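Local coordinates for protein leucine aminopeptidase 1, chloroplastic (Solanum lycopersicum, PDB 5D8N) that removes N-terminal amino acids, preferably leucine, from peptides as a magnesium-dependent homohexameric aminopeptidase that also takes part in wound signalling and insect defence, at residues A[247-252]-A[280-285]; A[295-300]-A[347-352]; A[337-342]-A[521-526]; A[327-332]-A[351-356]. The protein carries 1 engineered substitution. All coordinates share one frame; numbering follows the deposited sequence.

Contact 1: A[247-252]-A[280-285]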
loop_
_atom_site.group_PDB
_atom_site.type_symbol
_atom_site.label_atom_id
_atom_site.label_comp_id
_atom_site.label_asym_id
_atom_site.label_seq_id
_atom_site.Cartn_x
_atom_site.Cartn_y
_atom_site.Cartn_z
ATOM N N ILE A 247 -50.535 -1.651 12.673
ATOM C CA ILE A 247 -49.245 -0.989 12.739
ATOM C C ILE A 247 -49.418 0.518 12.902
ATOM O O ILE A 247 -50.045 1.175 12.084
ATOM C CB ILE A 247 -48.376 -1.317 11.502
ATOM C CG1 ILE A 247 -48.041 -2.813 11.463
ATOM C CG2 ILE A 247 -47.106 -0.484 11.530
ATOM C CD1 ILE A 247 -47.326 -3.264 10.195
ATOM N N SER A 248 -48.776 1.065 13.930
ATOM C CA SER A 248 -48.669 2.492 14.117
ATOM C C SER A 248 -47.247 2.949 13.811
ATOM O O SER A 248 -46.290 2.159 13.843
ATOM C CB SER A 248 -49.019 2.867 15.560
ATOM O OG SER A 248 -48.088 2.289 16.462
ATOM N N VAL A 249 -47.098 4.249 13.578
ATOM C CA VAL A 249 -45.793 4.797 13.226
ATOM C C VAL A 249 -45.558 6.099 13.970
ATOM O O VAL A 249 -46.492 6.867 14.201
ATOM C CB VAL A 249 -45.650 5.035 11.713
ATOM C CG1 VAL A 249 -46.684 6.050 11.218
ATOM C CG2 VAL A 249 -44.252 5.522 11.395
ATOM N N ASN A 250 -44.312 6.291 14.390
ATOM C CA ASN A 250 -43.836 7.561 14.903
ATOM C C ASN A 250 -42.443 7.836 14.331
ATOM O O ASN A 250 -41.532 7.015 14.470
ATOM C CB ASN A 250 -43.804 7.508 16.441
ATOM C CG ASN A 250 -43.643 8.871 17.095
ATOM O OD1 ASN A 250 -43.919 9.917 16.506
ATOM N ND2 ASN A 250 -43.150 8.861 18.326
ATOM N N ILE A 251 -42.343 8.921 13.569
ATOM C CA ILE A 251 -41.106 9.355 12.967
ATOM C C ILE A 251 -40.576 10.516 13.789
ATOM O O ILE A 251 -41.262 11.527 13.934
ATOM C CB ILE A 251 -41.321 9.833 11.521
ATOM C CG1 ILE A 251 -41.967 8.732 10.680
ATOM C CG2 ILE A 251 -39.999 10.249 10.890
ATOM C CD1 ILE A 251 -41.233 7.409 10.700
ATOM N N LEU A 252 -39.409 10.346 14.403
ATOM C CA LEU A 252 -38.791 11.443 15.161
ATOM C C LEU A 252 -37.778 12.183 14.294
ATOM O O LEU A 252 -36.886 11.557 13.711
ATOM C CB LEU A 252 -38.122 10.911 16.427
ATOM C CG LEU A 252 -38.905 9.916 17.291
ATOM C CD1 LEU A 252 -38.123 9.641 18.555
ATOM C CD2 LEU A 252 -40.220 10.534 17.703
ATOM N N ILE A 280 -36.988 6.148 12.905
ATOM C CA ILE A 280 -38.192 5.442 12.542
ATOM C C ILE A 280 -38.600 4.457 13.618
ATOM O O ILE A 280 -37.819 3.588 14.027
ATOM C CB ILE A 280 -37.973 4.674 11.226
ATOM C CG1 ILE A 280 -37.681 5.645 10.086
ATOM C CG2 ILE A 280 -39.198 3.844 10.903
ATOM C CD1 ILE A 280 -37.096 4.969 8.866
ATOM N N HIS A 281 -39.839 4.605 14.079
ATOM C CA HIS A 281 -40.422 3.690 15.058
ATOM C C HIS A 281 -41.790 3.168 14.625
ATOM O O HIS A 281 -42.776 3.898 14.621
ATOM C CB HIS A 281 -40.514 4.375 16.423
ATOM C CG HIS A 281 -41.006 3.484 17.517
ATOM N ND1 HIS A 281 -41.524 3.976 18.698
ATOM C CD2 HIS A 281 -41.168 2.136 17.567
ATOM C CE1 HIS A 281 -41.867 2.961 19.476
ATOM N NE2 HIS A 281 -41.684 1.834 18.808
ATOM N N LEU A 282 -41.839 1.919 14.201
ATOM C CA LEU A 282 -43.113 1.256 13.912
ATOM C C LEU A 282 -43.418 0.304 15.045
ATOM O O LEU A 282 -42.499 -0.256 15.662
ATOM C CB LEU A 282 -43.023 0.434 12.633
ATOM C CG LEU A 282 -42.767 1.193 11.337
ATOM C CD1 LEU A 282 -42.458 0.220 10.205
ATOM C CD2 LEU A 282 -43.992 2.004 10.974
ATOM N N CYS A 283 -44.705 0.135 15.323
ATOM C CA CYS A 283 -45.157 -0.845 16.304
ATOM C C CYS A 283 -46.307 -1.682 15.765
ATOM O O CYS A 283 -47.336 -1.133 15.351
ATOM C CB CYS A 283 -45.614 -0.164 17.589
ATOM S SG CYS A 283 -45.996 -1.367 18.902
ATOM N N PHE A 284 -46.106 -2.993 15.739
ATOM C CA PHE A 284 -47.145 -3.927 15.362
ATOM C C PHE A 284 -47.787 -4.502 16.608
ATOM O O PHE A 284 -47.074 -4.987 17.493
ATOM C CB PHE A 284 -46.615 -5.080 14.498
ATOM C CG PHE A 284 -47.586 -6.216 14.374
ATOM C CD1 PHE A 284 -48.557 -6.193 13.412
ATOM C CD2 PHE A 284 -47.602 -7.241 15.317
ATOM C CE1 PHE A 284 -49.519 -7.177 13.376
ATOM C CE2 PHE A 284 -48.582 -8.217 15.304
ATOM C CZ PHE A 284 -49.547 -8.178 14.324
ATOM N N LYS A 285 -49.112 -4.641 16.547
ATOM C CA LYS A 285 -49.915 -5.231 17.622
ATOM C C LYS A 285 -51.337 -5.457 17.091
ATOM O O LYS A 285 -51.913 -4.494 16.587
ATOM C CB LYS A 285 -49.960 -4.133 18.701
ATOM C CG LYS A 285 -50.617 -4.407 20.031
ATOM C CD LYS A 285 -50.196 -3.377 21.075
ATOM C CE LYS A 285 -50.477 -1.912 20.732
ATOM N NZ LYS A 285 -49.258 -1.101 20.409
HETATM O O HOH W 1 -43.259 6.190 19.397
#
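I247 and F284 oppose each other as a non-hydrogen-bonded pair of two antiparallel strands, and their side chains cross at about a right angle. CG1 of I247 arrives at the edge of the F284 ring, in its plane, 3.9 Å from F284 CD1. The other branch of I247, CG2, lies 4.0 Å from CD2 of L282. The L282 CD2 methyl is also close to V249, 3.5 Å from V249 CB. In V249, CG1 stands between the backbone N and the carbonyl carbon (chi1 61°), which leaves CG2 anti to the N and against the leucine. Further along this face I251 and I280 run alongside each other in the same sense, I251 CD1 being 4.0 Å from I280 CG1. An alanine at I247 would probably leave the F284 edge and the L282 methyl without this neighbour and open a gap on this face.

The other face is more polar. S248 OG rests 3.7 Å from C283 CB, and a water bridges N250 ND2, which donates to it, and H281 ND1, each at 2.9 Å. The backbones join through reciprocal N-H...O bonds in the S248–C283 and N250–H281 pairs; the one from H281 N to N250 O is the most bent, at 140°.

Strand 247-252 is the outermost of its sheet within the chain, and strand 278-284 joins it to strand 347-358, where H350 hydrogen-bonds to H281 NE2. Helix 229-242 packs on the apolar face, bringing I239 to I247, A240 to V249 and both L232 and A236 to I280.

Contact 2: A[295-300]-A[347-352]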
loop_
_atom_site.group_PDB
_atom_site.type_symbol
_atom_site.label_atom_id
_atom_site.label_comp_id
_atom_site.label_asym_id
_atom_site.label_seq_id
_atom_site.Cartn_x
_atom_site.Cartn_y
_atom_site.Cartn_z
ATOM N N LEU A 295 -41.356 -7.523 21.719
ATOM C CA LEU A 295 -40.105 -7.742 20.978
ATOM C C LEU A 295 -39.722 -6.458 20.253
ATOM O O LEU A 295 -40.594 -5.703 19.808
ATOM C CB LEU A 295 -40.297 -8.871 19.972
ATOM C CG LEU A 295 -40.945 -10.158 20.496
ATOM C CD1 LEU A 295 -41.264 -11.080 19.326
ATOM C CD2 LEU A 295 -40.033 -10.871 21.481
ATOM N N ALA A 296 -38.425 -6.271 20.026
ATOM C CA ALA A 296 -37.946 -5.261 19.099
ATOM C C ALA A 296 -37.022 -5.828 18.024
ATOM O O ALA A 296 -36.134 -6.635 18.280
ATOM C CB ALA A 296 -37.232 -4.125 19.836
ATOM N N LEU A 297 -37.108 -5.202 16.862
ATOM C CA LEU A 297 -36.222 -5.480 15.745
ATOM C C LEU A 297 -35.592 -4.151 15.365
ATOM O O LEU A 297 -36.299 -3.226 14.962
ATOM C CB LEU A 297 -37.023 -6.036 14.564
ATOM C CG LEU A 297 -37.763 -7.343 14.835
ATOM C CD1 LEU A 297 -38.590 -7.736 13.634
ATOM C CD2 LEU A 297 -36.734 -8.427 15.137
ATOM N N VAL A 298 -34.275 -4.066 15.522
ATOM C CA VAL A 298 -33.509 -2.859 15.266
ATOM C C VAL A 298 -32.605 -3.044 14.045
ATOM O O VAL A 298 -31.850 -4.018 13.966
ATOM C CB VAL A 298 -32.631 -2.529 16.479
ATOM C CG1 VAL A 298 -31.776 -1.305 16.177
ATOM C CG2 VAL A 298 -33.522 -2.270 17.678
ATOM N N GLY A 299 -32.711 -2.131 13.084
ATOM C CA GLY A 299 -31.934 -2.236 11.851
ATOM C C GLY A 299 -31.037 -1.038 11.638
ATOM O O GLY A 299 -31.457 0.107 11.810
ATOM N N LYS A 300 -29.774 -1.294 11.324
ATOM C CA LYS A 300 -28.869 -0.221 10.943
ATOM C C LYS A 300 -29.371 0.452 9.669
ATOM O O LYS A 300 -29.612 -0.193 8.656
ATOM C CB LYS A 300 -27.454 -0.763 10.733
ATOM C CG LYS A 300 -26.475 0.297 10.283
ATOM C CD LYS A 300 -25.059 -0.251 10.210
ATOM C CE LYS A 300 -24.504 0.019 8.829
ATOM N NZ LYS A 300 -23.041 0.086 8.849
ATOM N N VAL A 347 -48.121 -11.137 20.221
ATOM C CA VAL A 347 -46.848 -10.407 20.112
ATOM C C VAL A 347 -47.081 -8.918 19.875
ATOM O O VAL A 347 -47.992 -8.478 19.159
ATOM C CB VAL A 347 -45.900 -10.922 18.999
ATOM C CG1 VAL A 347 -45.368 -12.316 19.302
ATOM C CG2 VAL A 347 -46.599 -10.930 17.646
ATOM N N GLU A 348 -46.193 -8.137 20.467
ATOM C CA GLU A 348 -46.080 -6.725 20.163
ATOM C C GLU A 348 -44.666 -6.524 19.652
ATOM O O GLU A 348 -43.723 -6.900 20.336
ATOM C CB GLU A 348 -46.351 -5.883 21.412
ATOM C CG GLU A 348 -46.129 -4.388 21.261
ATOM C CD GLU A 348 -46.326 -3.624 22.569
ATOM O OE1 GLU A 348 -47.360 -3.809 23.242
ATOM O OE2 GLU A 348 -45.486 -2.770 22.912
ATOM N N VAL A 349 -44.523 -5.994 18.442
ATOM C CA VAL A 349 -43.204 -5.895 17.812
ATOM C C VAL A 349 -42.888 -4.455 17.467
ATOM O O VAL A 349 -43.615 -3.799 16.704
ATOM C CB VAL A 349 -43.099 -6.723 16.519
ATOM C CG1 VAL A 349 -41.676 -6.706 15.984
ATOM C CG2 VAL A 349 -43.482 -8.170 16.773
ATOM N N HIS A 350 -41.762 -3.989 17.990
ATOM C CA HIS A 350 -41.271 -2.654 17.664
ATOM C C HIS A 350 -40.176 -2.730 16.609
ATOM O O HIS A 350 -39.269 -3.569 16.702
ATOM C CB HIS A 350 -40.728 -2.016 18.933
ATOM C CG HIS A 350 -41.770 -1.824 19.981
ATOM N ND1 HIS A 350 -42.380 -0.612 20.202
ATOM C CD2 HIS A 350 -42.302 -2.681 20.878
ATOM C CE1 HIS A 350 -43.307 -0.751 21.131
ATOM N NE2 HIS A 350 -43.227 -1.979 21.606
ATOM N N PHE A 351 -40.373 -1.989 15.526
ATOM C CA PHE A 351 -39.398 -1.930 14.445
ATOM C C PHE A 351 -38.702 -0.573 14.476
ATOM O O PHE A 351 -39.357 0.467 14.365
ATOM C CB PHE A 351 -40.068 -2.122 13.082
ATOM C CG PHE A 351 -40.978 -3.301 12.986
ATOM C CD1 PHE A 351 -42.261 -3.258 13.531
ATOM C CD2 PHE A 351 -40.547 -4.473 12.405
ATOM C CE1 PHE A 351 -43.103 -4.348 13.396
ATOM C CE2 PHE A 351 -41.347 -5.602 12.359
ATOM C CZ PHE A 351 -42.630 -5.546 12.851
ATOM N N ILE A 352 -37.387 -0.575 14.680
ATOM C CA ILE A 352 -36.646 0.653 14.979
ATOM C C ILE A 352 -35.432 0.841 14.076
ATOM O O ILE A 352 -34.635 -0.074 13.930
ATOM C CB ILE A 352 -36.225 0.632 16.450
ATOM C CG1 ILE A 352 -37.462 0.741 17.344
ATOM C CG2 ILE A 352 -35.268 1.766 16.753
ATOM C CD1 ILE A 352 -37.239 0.245 18.748
#
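L297 and F351 both set CG anti to their carbonyl carbons (chi1 -50° in F351), and the two side chains run alongside each other in the same sense, with L297 CD1 3.7 Å from F351 CE2. V349 turns CG1 anti to its backbone N; this methyl is 4.0 Å from L297 CD1 and also lies over one face of the F351 ring, offset toward the rim. On the other face of the sheet V298 crosses I352 at a slant, CG2 of V298 standing 4.2 Å from CB of I352. The H350 ring is there too, its edge turned to L295 O, which lies in the ring plane 3.6 Å from H350 CD2.

Between the two faces runs a parallel ladder of five backbone hydrogen bonds, from L295 N to E348 O at one end to G299 N to I352 O at the other. It joins neighbouring strands in the sheet of the M17 catalytic domain, and the first strand runs on to K300, a ligand of magnesium.

H350 NE2 donates to E348 OE2 at 2.7 Å, on the anti lone pair of that oxygen, which sits 19° out of the ring plane; the N-H...O angle is 143°. ND1 hydrogen-bonds to H281 NE2, so both ring nitrogens are engaged. A leucine in place of H350 would probably leave the E348 carboxylate and the H281 imidazole each without this partner. The carboxylate would be expected to polarise the H350 ring and favour a proton on NE2, perhaps making the ring more basic.

Contact 3: A[337-342]-A[521-526]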
loop_
_atom_site.group_PDB
_atom_site.type_symbol
_atom_site.label_atom_id
_atom_site.label_comp_id
_atom_site.label_asym_id
_atom_site.label_seq_id
_atom_site.Cartn_x
_atom_site.Cartn_y
_atom_site.Cartn_z
ATOM N N LYS A 337 -43.580 -5.322 6.886
ATOM C CA LYS A 337 -44.450 -5.548 5.757
ATOM C C LYS A 337 -45.081 -6.940 5.774
ATOM O O LYS A 337 -46.293 -7.097 5.605
ATOM C CB LYS A 337 -43.671 -5.278 4.473
ATOM C CG LYS A 337 -44.381 -5.650 3.183
ATOM C CD LYS A 337 -45.495 -4.694 2.867
ATOM C CE LYS A 337 -46.058 -4.983 1.481
ATOM N NZ LYS A 337 -47.359 -4.249 1.338
ATOM N N ALA A 338 -44.268 -7.956 6.028
ATOM C CA ALA A 338 -44.786 -9.301 6.161
ATOM C C ALA A 338 -45.782 -9.416 7.330
ATOM O O ALA A 338 -46.874 -9.969 7.183
ATOM C CB ALA A 338 -43.645 -10.301 6.308
ATOM N N LEU A 339 -45.377 -8.931 8.496
ATOM C CA LEU A 339 -46.150 -9.140 9.698
ATOM C C LEU A 339 -47.451 -8.363 9.641
ATOM O O LEU A 339 -48.462 -8.767 10.204
ATOM C CB LEU A 339 -45.320 -8.766 10.909
ATOM C CG LEU A 339 -44.180 -9.771 11.174
ATOM C CD1 LEU A 339 -43.211 -9.219 12.210
ATOM C CD2 LEU A 339 -44.714 -11.119 11.649
ATOM N N GLY A 340 -47.449 -7.251 8.929
ATOM C CA GLY A 340 -48.676 -6.497 8.762
ATOM C C GLY A 340 -49.773 -7.315 8.100
ATOM O O GLY A 340 -50.934 -7.220 8.522
ATOM N N GLU A 341 -49.394 -8.160 7.134
ATOM C CA GLU A 341 -50.314 -9.076 6.498
ATOM C C GLU A 341 -50.630 -10.272 7.381
ATOM O O GLU A 341 -51.746 -10.774 7.371
ATOM C CB GLU A 341 -49.755 -9.603 5.169
ATOM C CG GLU A 341 -49.569 -8.540 4.106
ATOM C CD GLU A 341 -50.819 -8.306 3.276
ATOM O OE1 GLU A 341 -51.906 -8.791 3.655
ATOM O OE2 GLU A 341 -50.734 -7.459 2.371
ATOM N N ILE A 342 -49.600 -10.875 7.970
ATOM C CA ILE A 342 -49.764 -12.139 8.680
ATOM C C ILE A 342 -50.546 -11.960 9.978
ATOM O O ILE A 342 -51.332 -12.834 10.367
ATOM C CB ILE A 342 -48.402 -12.771 8.991
ATOM C CG1 ILE A 342 -47.688 -13.173 7.688
ATOM C CG2 ILE A 342 -48.579 -13.977 9.902
ATOM C CD1 ILE A 342 -46.201 -13.396 7.851
ATOM N N THR A 521 -36.186 -14.982 8.316
ATOM C CA THR A 521 -35.773 -15.439 9.635
ATOM C C THR A 521 -36.446 -14.618 10.753
ATOM O O THR A 521 -36.937 -15.172 11.754
ATOM C CB THR A 521 -34.240 -15.424 9.784
ATOM O OG1 THR A 521 -33.653 -16.301 8.814
ATOM C CG2 THR A 521 -33.800 -15.857 11.160
ATOM N N LEU A 522 -36.485 -13.300 10.587
ATOM C CA LEU A 522 -37.129 -12.470 11.584
ATOM C C LEU A 522 -38.618 -12.792 11.741
ATOM O O LEU A 522 -39.158 -12.802 12.853
ATOM C CB LEU A 522 -36.947 -10.989 11.272
ATOM C CG LEU A 522 -35.497 -10.473 11.322
ATOM C CD1 LEU A 522 -35.448 -9.002 10.951
ATOM C CD2 LEU A 522 -34.801 -10.743 12.638
ATOM N N VAL A 523 -39.291 -12.986 10.618
ATOM C CA VAL A 523 -40.697 -13.344 10.652
ATOM C C VAL A 523 -40.876 -14.657 11.416
ATOM O O VAL A 523 -41.779 -14.760 12.269
ATOM C CB VAL A 523 -41.321 -13.429 9.249
ATOM C CG1 VAL A 523 -42.702 -14.084 9.299
ATOM C CG2 VAL A 523 -41.398 -12.039 8.642
ATOM N N GLU A 524 -40.081 -15.665 11.063
ATOM C CA GLU A 524 -40.177 -16.945 11.766
ATOM C C GLU A 524 -39.938 -16.741 13.247
ATOM O O GLU A 524 -40.587 -17.369 14.080
ATOM C CB GLU A 524 -39.199 -17.986 11.230
ATOM C CG GLU A 524 -39.607 -18.571 9.882
ATOM C CD GLU A 524 -40.877 -19.426 9.936
ATOM O OE1 GLU A 524 -41.177 -20.010 11.002
ATOM O OE2 GLU A 524 -41.486 -19.611 8.858
ATOM N N TRP A 525 -38.952 -15.925 13.598
ATOM C CA TRP A 525 -38.636 -15.734 15.003
ATOM C C TRP A 525 -39.807 -15.092 15.751
ATOM O O TRP A 525 -40.137 -15.468 16.870
ATOM C CB TRP A 525 -37.386 -14.858 15.150
ATOM C CG TRP A 525 -37.037 -14.540 16.577
ATOM C CD1 TRP A 525 -36.540 -15.405 17.510
ATOM C CD2 TRP A 525 -37.230 -13.297 17.245
ATOM N NE1 TRP A 525 -36.252 -14.728 18.667
ATOM C CE2 TRP A 525 -36.724 -13.449 18.553
ATOM C CE3 TRP A 525 -37.631 -12.024 16.823
ATOM C CZ2 TRP A 525 -36.640 -12.388 19.450
ATOM C CZ3 TRP A 525 -37.585 -10.969 17.726
ATOM C CH2 TRP A 525 -37.058 -11.156 19.017
ATOM N N VAL A 526 -40.385 -14.041 15.181
ATOM C CA VAL A 526 -41.557 -13.398 15.790
ATOM C C VAL A 526 -42.695 -14.389 15.998
ATOM O O VAL A 526 -43.298 -14.426 17.071
ATOM C CB VAL A 526 -42.055 -12.196 14.941
ATOM C CG1 VAL A 526 -43.410 -11.694 15.404
ATOM C CG2 VAL A 526 -41.032 -11.076 15.021
#
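V523 meets three residues of segment 337-342 through its two methyl groups. CG2 lies against A338, 3.7 Å from its CB, while V523 CG1, anti to the backbone N (chi1 168°), points at I342. I342 and V523 meet at their tips, the isoleucine CD1 being 3.8 Å from CG1 of the valine. L339 CD2 adds a looser approach to V523 CG1 at 4.3 Å. One turn further on, V526 takes the tip of L339 in the same manner: CD1 of L339 is 4.0 Å from CG2 of V526 and equally far from V526 CG1, so that the leucine end sits against both branches of the valine.

The contact is thus entirely apolar, an alanine methyl among branched aliphatic side chains, with no hydrogen bond between the two segments. The axes of segments 337-342 and 521-526 pass 10.4 Å apart, at 41° between their directions. Helices 327-342 and 519-527 lie together on one face of the large mixed sheet of the catalytic α/β domain. From the second helix, L522 and W525 turn to that sheet, where they touch L297, while V523 and V526 look along the layer to the neighbouring helix.

Polar groups of both segments bond to residues outside them. K337 NZ and E341 OE2 both hydrogen-bond to the Y243 hydroxyl. On the other helix E524 makes a salt bridge to R528 through OE1 and a hydrogen bond to Y205 OH through OE2; Y205, on helix 197-221, also touches I342 and V523 and so flanks the apolar seam.

Contact 4: A[327-332]-A[351-356]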
loop_
_atom_site.group_PDB
_atom_site.type_symbol
_atom_site.label_atom_id
_atom_site.label_comp_id
_atom_site.label_asym_id
_atom_site.label_seq_id
_atom_site.Cartn_x
_atom_site.Cartn_y
_atom_site.Cartn_z
ATOM N N GLY A 327 -28.785 -2.839 4.611
ATOM C CA GLY A 327 -29.351 -4.184 4.585
ATOM C C GLY A 327 -30.146 -4.532 5.836
ATOM O O GLY A 327 -31.117 -5.289 5.784
ATOM N N GLY A 328 -29.685 -4.009 6.965
ATOM C CA GLY A 328 -30.281 -4.297 8.250
ATOM C C GLY A 328 -31.638 -3.624 8.342
ATOM O O GLY A 328 -32.637 -4.255 8.699
ATOM N N ALA A 329 -31.672 -2.331 8.052
ATOM C CA ALA A 329 -32.932 -1.617 8.045
ATOM C C ALA A 329 -33.907 -2.267 7.083
ATOM O O ALA A 329 -35.120 -2.310 7.314
ATOM C CB ALA A 329 -32.713 -0.164 7.659
ATOM N N ALA A 330 -33.401 -2.647 5.923
ATOM C CA ALA A 330 -34.268 -3.241 4.908
ATOM C C ALA A 330 -34.920 -4.527 5.408
ATOM O O ALA A 330 -36.083 -4.788 5.115
ATOM C CB ALA A 330 -33.469 -3.500 3.652
ATOM N N ALA A 331 -34.166 -5.335 6.147
ATOM C CA ALA A 331 -34.705 -6.586 6.655
ATOM C C ALA A 331 -35.759 -6.295 7.714
ATOM O O ALA A 331 -36.810 -6.943 7.773
ATOM C CB ALA A 331 -33.603 -7.460 7.228
ATOM N N VAL A 332 -35.503 -5.270 8.512
ATOM C CA VAL A 332 -36.475 -4.885 9.530
ATOM C C VAL A 332 -37.790 -4.386 8.926
ATOM O O VAL A 332 -38.880 -4.783 9.343
ATOM C CB VAL A 332 -35.853 -3.878 10.503
ATOM C CG1 VAL A 332 -36.878 -3.224 11.399
ATOM C CG2 VAL A 332 -34.796 -4.591 11.358
ATOM N N PHE A 351 -40.373 -1.989 15.526
ATOM C CA PHE A 351 -39.398 -1.930 14.445
ATOM C C PHE A 351 -38.702 -0.573 14.476
ATOM O O PHE A 351 -39.357 0.467 14.365
ATOM C CB PHE A 351 -40.068 -2.122 13.082
ATOM C CG PHE A 351 -40.978 -3.301 12.986
ATOM C CD1 PHE A 351 -42.261 -3.258 13.531
ATOM C CD2 PHE A 351 -40.547 -4.473 12.405
ATOM C CE1 PHE A 351 -43.103 -4.348 13.396
ATOM C CE2 PHE A 351 -41.347 -5.602 12.359
ATOM C CZ PHE A 351 -42.630 -5.546 12.851
ATOM N N ILE A 352 -37.387 -0.575 14.680
ATOM C CA ILE A 352 -36.646 0.653 14.979
ATOM C C ILE A 352 -35.432 0.841 14.076
ATOM O O ILE A 352 -34.635 -0.074 13.930
ATOM C CB ILE A 352 -36.225 0.632 16.450
ATOM C CG1 ILE A 352 -37.462 0.741 17.344
ATOM C CG2 ILE A 352 -35.268 1.766 16.753
ATOM C CD1 ILE A 352 -37.239 0.245 18.748
ATOM N N VAL A 353 -35.390 1.967 13.369
ATOM C CA VAL A 353 -34.292 2.316 12.489
ATOM C C VAL A 353 -33.886 3.775 12.677
ATOM O O VAL A 353 -34.683 4.688 12.440
ATOM C CB VAL A 353 -34.664 2.136 11.013
ATOM C CG1 VAL A 353 -33.514 2.590 10.122
ATOM C CG2 VAL A 353 -34.972 0.673 10.709
ATOM N N ALA A 354 -32.651 3.988 13.128
ATOM C CA ALA A 354 -32.096 5.332 13.212
ATOM C C ALA A 354 -31.435 5.705 11.891
ATOM O O ALA A 354 -30.269 5.348 11.631
ATOM C CB ALA A 354 -31.101 5.422 14.355
ATOM N N ALA A 355 -32.225 6.317 11.014
ATOM C CA ALA A 355 -31.810 6.522 9.640
ATOM C C ALA A 355 -31.079 7.860 9.456
ATOM O O ALA A 355 -31.459 8.897 10.000
ATOM C CB ALA A 355 -33.017 6.475 8.723
ATOM N N CYS A 356 -29.978 7.806 8.734
ATOM C CA CYS A 356 -29.192 8.980 8.394
ATOM C C CYS A 356 -28.250 8.601 7.260
ATOM O O CYS A 356 -28.148 7.437 6.891
ATOM C CB CYS A 356 -28.380 9.473 9.598
ATOM S SG CYS A 356 -27.204 8.258 10.251
#
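F351 and V332 run past one another in opposite senses where helix 327-342 packs on strand 347-358. This helix connects strand 293-305 to its parallel neighbour 347-358, a beta-alpha-beta crossover of the catalytic domain. The axes of segments 327-332 and 351-356 approach to 8.8 Å, with 150° between their directions. At F351, the start of the segment, CB is 3.8 Å from V332 CG1, a branch held anti to its backbone N (chi1 168°) and so directed at the strand. The aromatic ring comes close to the helix backbone as well, its atom F351 CD2 lying 3.5 Å from V332 O.

I352 takes part with its backbone, its N 4.2 Å from V332 CG1. Its side chain lies on the opposite face of the sheet, where it touches A395, Y398 and A399 of helix 388-401.

V353 turns back to the helix, and its CG2 approaches V332 CG1 loosely, at 4.4 Å; L232 of helix 229-242 touches V353 as well. Of the residues in segment 327-332, A329 has its CA nearest to that of V353, and its side chain is about 6 Å from that of the magnesium ligand K300, on strand 293-305. V353 spreads both methyl groups under this alanine. Its CG1 is 3.8 Å from A329 CB and its CG2 3.9 Å from the same atom, so the single methyl of the alanine sits over the fork of the valine.

Overall arrangement
Contacts 1 and 2 belong to one sheet: strand 278-284 is bonded to strand 347-358, with L282 O 2.7 Å from F351 N and F284 N 2.8 Å from V349 O, and their centres are 9 Å apart. Contacts 3 and 4 share helix 327-342, which packs on one face of this sheet; contact 3 joins it to helix 519-527. F351 belongs to contacts 2 and 4 and touches contacts 1 and 3, its CZ 3.8 Å from L339 CD1. Contacts 2 and 4 converge where K300 O meets A329 N at 3.0 Å, beside the side chain with which K300 binds magnesium. Contact 3 lies away from the metal-binding and active-site residues.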